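Local coordinates for glycine cleavage system H protein 1 (Mycobacterium marinum, PDB 3TZU), which probably shuttles the methylamine group of glycine from the P protein to the T protein of the glycine cleavage system on a covalently bound lipoyl cofactor, at residues 58-69 against 80-91. Numbering follows the deposited sequence.
Sequences EVGETVSAGESC and DLIAPASGQIVE. With ACT (acetate ion), chain E.
Val63 and Gly87 form the central antiparallel hydrogen-bonded pair between 58-69 and 80-91. Val63 N reaches Gly87 O at 2.8 Å, almost in line with the carbonyl, whereas Gly87 N approaches Val63 O from above the carbonyl plane. Beside this pair, Gly60 N bonds to Ile89 O and Ile89 N to Glu61 O. A separate group, beyond a break, joins Gly66 N to Ala83 O, Ala83 N to Glu67 O and Cys69 N to Leu81 O. Two type II turns, Glu58 to Glu61 and Ser64 to Glu67, bend 58-69; Gly60 and Gly66 supply their positive phi angles.

Between the two runs of backbone bonds a side chain takes over. Ser86 OG, turned to the side of its own backbone N (chi1 -56°), accepts a nearly straight bond from Ala65 N at 2.9 Å. The same hydroxyl donates to acetate, with Ser86 OG 2.6 Å from ACT OXT, while Ser64 OG makes a weak bond to the other acetate oxygen. At the far end, Ser68 OG bonds weakly to Leu81 O.

Apolar contacts line the inner side. Val63 CG1 meets Ile89 CD1 at 4.0 Å, the two side chains crossing at about a right angle, and Val63 CG2 lies 4.0 Å from Ala83 CB. Cys69 SG touches the same methyl, which also presses on Ser64 O.

Ile89 and Cys69 both pack on Tyr114 of strand 114-118, and the backbone of Gln88 hydrogen-bonds to that of Gln117. Within the lipoyl-binding fold, the contact joins hairpin 68-74/77-82 to edge strand 88-92 of the five-stranded sheet, with 85-86 pairing with 120-121 between them.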
loop_
_atom_site.group_PDB
_atom_site.type_symbol
_atom_site.label_atom_id
_atom_site.label_comp_id
_atom_site.label_asym_id
_atom_site.label_seq_id
_atom_site.Cartn_x
_atom_site.Cartn_y
_atom_site.Cartn_z
ATOM N N GLU A 58 -13.030 17.242 9.150
ATOM C CA GLU A 58 -13.336 18.666 9.141
ATOM C C GLU A 58 -12.536 19.363 10.224
ATOM O O GLU A 58 -12.249 18.783 11.273
ATOM C CB GLU A 58 -14.819 18.887 9.375
ATOM C CG GLU A 58 -15.686 18.334 8.263
ATOM C CD GLU A 58 -16.885 17.551 8.789
ATOM O OE1 GLU A 58 -16.904 16.303 8.576
ATOM O OE2 GLU A 58 -17.785 18.170 9.411
ATOM N N VAL A 59 -12.159 20.604 9.949
ATOM C CA VAL A 59 -11.606 21.486 10.958
ATOM C C VAL A 59 -12.622 21.539 12.089
ATOM O O VAL A 59 -13.792 21.848 11.858
ATOM C CB VAL A 59 -11.371 22.900 10.390
ATOM C CG1 VAL A 59 -11.025 23.900 11.498
ATOM C CG2 VAL A 59 -10.282 22.868 9.325
ATOM N N GLY A 60 -12.184 21.185 13.295
ATOM C CA GLY A 60 -13.038 21.290 14.485
ATOM C C GLY A 60 -13.581 19.961 14.968
ATOM O O GLY A 60 -14.178 19.880 16.024
ATOM N N GLU A 61 -13.346 18.907 14.207
ATOM C CA GLU A 61 -13.796 17.573 14.573
ATOM C C GLU A 61 -12.836 17.017 15.610
ATOM O O GLU A 61 -11.673 17.398 15.644
ATOM C CB GLU A 61 -13.862 16.694 13.316
ATOM C CG GLU A 61 -14.091 15.198 13.555
ATOM C CD GLU A 61 -14.412 14.414 12.278
ATOM O OE1 GLU A 61 -15.495 14.599 11.702
ATOM O OE2 GLU A 61 -13.587 13.589 11.854
ATOM N N THR A 62 -13.333 16.157 16.488
ATOM C CA THR A 62 -12.475 15.411 17.384
ATOM C C THR A 62 -12.215 14.018 16.799
ATOM O O THR A 62 -13.158 13.275 16.512
ATOM C CB THR A 62 -13.088 15.297 18.785
ATOM O OG1 THR A 62 -13.173 16.604 19.365
ATOM C CG2 THR A 62 -12.217 14.433 19.684
ATOM N N VAL A 63 -10.938 13.683 16.589
ATOM C CA VAL A 63 -10.562 12.321 16.185
ATOM C C VAL A 63 -9.956 11.591 17.374
ATOM O O VAL A 63 -9.592 12.223 18.389
ATOM C CB VAL A 63 -9.605 12.292 14.967
ATOM C CG1 VAL A 63 -10.195 13.127 13.828
ATOM C CG2 VAL A 63 -8.198 12.752 15.321
ATOM N N SER A 64 -9.882 10.264 17.239
ATOM C CA SER A 64 -9.291 9.362 18.231
ATOM C C SER A 64 -8.159 8.507 17.637
ATOM O O SER A 64 -8.304 7.963 16.555
ATOM C CB SER A 64 -10.341 8.423 18.781
ATOM O OG SER A 64 -11.311 9.160 19.486
ATOM N N ALA A 65 -7.044 8.395 18.371
ATOM C CA ALA A 65 -5.929 7.543 17.970
ATOM C C ALA A 65 -6.458 6.143 17.621
ATOM O O ALA A 65 -7.225 5.560 18.376
ATOM C CB ALA A 65 -4.876 7.453 19.083
ATOM N N GLY A 66 -6.052 5.631 16.464
ATOM C CA GLY A 66 -6.432 4.282 16.012
ATOM C C GLY A 66 -7.769 4.223 15.272
ATOM O O GLY A 66 -8.166 3.174 14.823
ATOM N N GLU A 67 -8.463 5.346 15.140
ATOM C CA GLU A 67 -9.743 5.351 14.442
ATOM C C GLU A 67 -9.565 5.925 13.046
ATOM O O GLU A 67 -8.772 6.820 12.808
ATOM C CB GLU A 67 -10.792 6.146 15.237
ATOM C CG GLU A 67 -12.047 6.579 14.443
ATOM C CD GLU A 67 -12.849 7.674 15.170
ATOM O OE1 GLU A 67 -13.107 7.487 16.408
ATOM O OE2 GLU A 67 -13.185 8.717 14.508
ATOM N N SER A 68 -10.320 5.384 12.118
ATOM C CA SER A 68 -10.307 5.828 10.742
ATOM C C SER A 68 -10.903 7.222 10.652
ATOM O O SER A 68 -12.030 7.418 11.066
ATOM C CB SER A 68 -11.136 4.854 9.926
ATOM O OG SER A 68 -10.898 5.077 8.565
ATOM N N CYS A 69 -10.153 8.197 10.157
ATOM C CA CYS A 69 -10.647 9.572 10.135
ATOM C C CYS A 69 -10.609 10.180 8.749
ATOM O O CYS A 69 -10.752 11.384 8.619
ATOM C CB CYS A 69 -9.885 10.483 11.147
ATOM S SG CYS A 69 -8.157 10.943 10.755
ATOM N N ASP A 80 -7.795 3.751 4.265
ATOM C CA ASP A 80 -8.209 4.562 5.411
ATOM C C ASP A 80 -7.049 5.247 6.124
ATOM O O ASP A 80 -6.018 4.640 6.366
ATOM C CB ASP A 80 -8.984 3.731 6.408
ATOM C CG ASP A 80 -10.336 3.344 5.901
ATOM O OD1 ASP A 80 -10.796 3.929 4.905
ATOM O OD2 ASP A 80 -10.942 2.422 6.487
ATOM N N LEU A 81 -7.244 6.529 6.433
ATOM C CA LEU A 81 -6.351 7.247 7.285
ATOM C C LEU A 81 -6.695 6.800 8.716
ATOM O O LEU A 81 -7.850 6.706 9.067
ATOM C CB LEU A 81 -6.498 8.755 7.035
ATOM C CG LEU A 81 -5.996 9.179 5.632
ATOM C CD1 LEU A 81 -6.216 10.668 5.340
ATOM C CD2 LEU A 81 -4.517 8.822 5.450
ATOM N N ILE A 82 -5.697 6.426 9.493
ATOM C CA ILE A 82 -5.874 5.956 10.865
ATOM C C ILE A 82 -5.126 6.985 11.719
ATOM O O ILE A 82 -3.927 7.139 11.575
ATOM C CB ILE A 82 -5.261 4.552 11.086
ATOM C CG1 ILE A 82 -5.789 3.554 10.054
ATOM C CG2 ILE A 82 -5.569 4.042 12.482
ATOM C CD1 ILE A 82 -7.276 3.296 10.153
ATOM N N ALA A 83 -5.867 7.697 12.559
ATOM C CA ALA A 83 -5.353 8.783 13.392
ATOM C C ALA A 83 -4.197 8.318 14.282
ATOM O O ALA A 83 -4.363 7.401 15.069
ATOM C CB ALA A 83 -6.485 9.333 14.263
ATOM N N PRO A 84 -3.015 8.925 14.139
ATOM C CA PRO A 84 -1.931 8.586 15.053
ATOM C C PRO A 84 -2.157 9.127 16.478
ATOM O O PRO A 84 -1.510 8.662 17.423
ATOM C CB PRO A 84 -0.711 9.284 14.427
ATOM C CG PRO A 84 -1.074 9.495 13.014
ATOM C CD PRO A 84 -2.541 9.756 13.026
ATOM N N ALA A 85 -3.080 10.091 16.608
ATOM C CA ALA A 85 -3.284 10.828 17.869
ATOM C C ALA A 85 -4.756 11.164 18.049
ATOM O O ALA A 85 -5.471 11.398 17.082
ATOM C CB ALA A 85 -2.434 12.097 17.873
ATOM N N SER A 86 -5.211 11.134 19.295
ATOM C CA SER A 86 -6.516 11.675 19.670
ATOM C C SER A 86 -6.411 13.204 19.786
ATOM O O SER A 86 -5.374 13.722 20.197
ATOM C CB SER A 86 -6.964 11.108 21.019
ATOM O OG SER A 86 -6.979 9.690 21.018
ATOM N N GLY A 87 -7.479 13.922 19.434
ATOM C CA GLY A 87 -7.504 15.385 19.581
ATOM C C GLY A 87 -8.443 16.129 18.645
ATOM O O GLY A 87 -9.247 15.516 17.948
ATOM N N GLN A 88 -8.331 17.457 18.632
ATOM C CA GLN A 88 -9.158 18.283 17.774
ATOM C C GLN A 88 -8.411 18.637 16.492
ATOM O O GLN A 88 -7.239 19.004 16.526
ATOM C CB GLN A 88 -9.580 19.553 18.516
ATOM C CG GLN A 88 -10.925 20.081 18.102
ATOM C CD GLN A 88 -11.382 21.275 18.935
ATOM O OE1 GLN A 88 -11.179 21.330 20.150
ATOM N NE2 GLN A 88 -12.019 22.224 18.283
ATOM N N ILE A 89 -9.088 18.533 15.355
ATOM C CA ILE A 89 -8.500 19.008 14.102
ATOM C C ILE A 89 -8.511 20.552 14.033
ATOM O O ILE A 89 -9.550 21.156 14.142
ATOM C CB ILE A 89 -9.240 18.478 12.876
ATOM C CG1 ILE A 89 -9.311 16.939 12.900
ATOM C CG2 ILE A 89 -8.572 18.992 11.614
ATOM C CD1 ILE A 89 -7.978 16.241 12.804
ATOM N N VAL A 90 -7.348 21.132 13.762
ATOM C CA VAL A 90 -7.112 22.574 13.721
ATOM C C VAL A 90 -6.958 23.126 12.295
ATOM O O VAL A 90 -7.432 24.220 12.012
ATOM C CB VAL A 90 -5.846 22.920 14.521
ATOM C CG1 VAL A 90 -5.551 24.419 14.462
ATOM C CG2 VAL A 90 -6.036 22.481 15.957
ATOM N N GLU A 91 -6.287 22.381 11.414
ATOM C CA GLU A 91 -6.155 22.773 9.998
ATOM C C GLU A 91 -6.210 21.533 9.088
ATOM O O GLU A 91 -5.897 20.448 9.537
ATOM C CB GLU A 91 -4.832 23.547 9.772
ATOM C CG GLU A 91 -4.801 24.408 8.493
ATOM C CD GLU A 91 -3.479 25.174 8.262
ATOM O OE1 GLU A 91 -2.532 25.066 9.105
ATOM O OE2 GLU A 91 -3.403 25.895 7.215
HETATM C C ACT E . -9.850 8.851 22.794
HETATM O O ACT E . -10.157 10.033 22.522
HETATM O OXT ACT E . -8.716 8.442 22.539
HETATM C CH3 ACT E . -10.816 7.906 23.438
#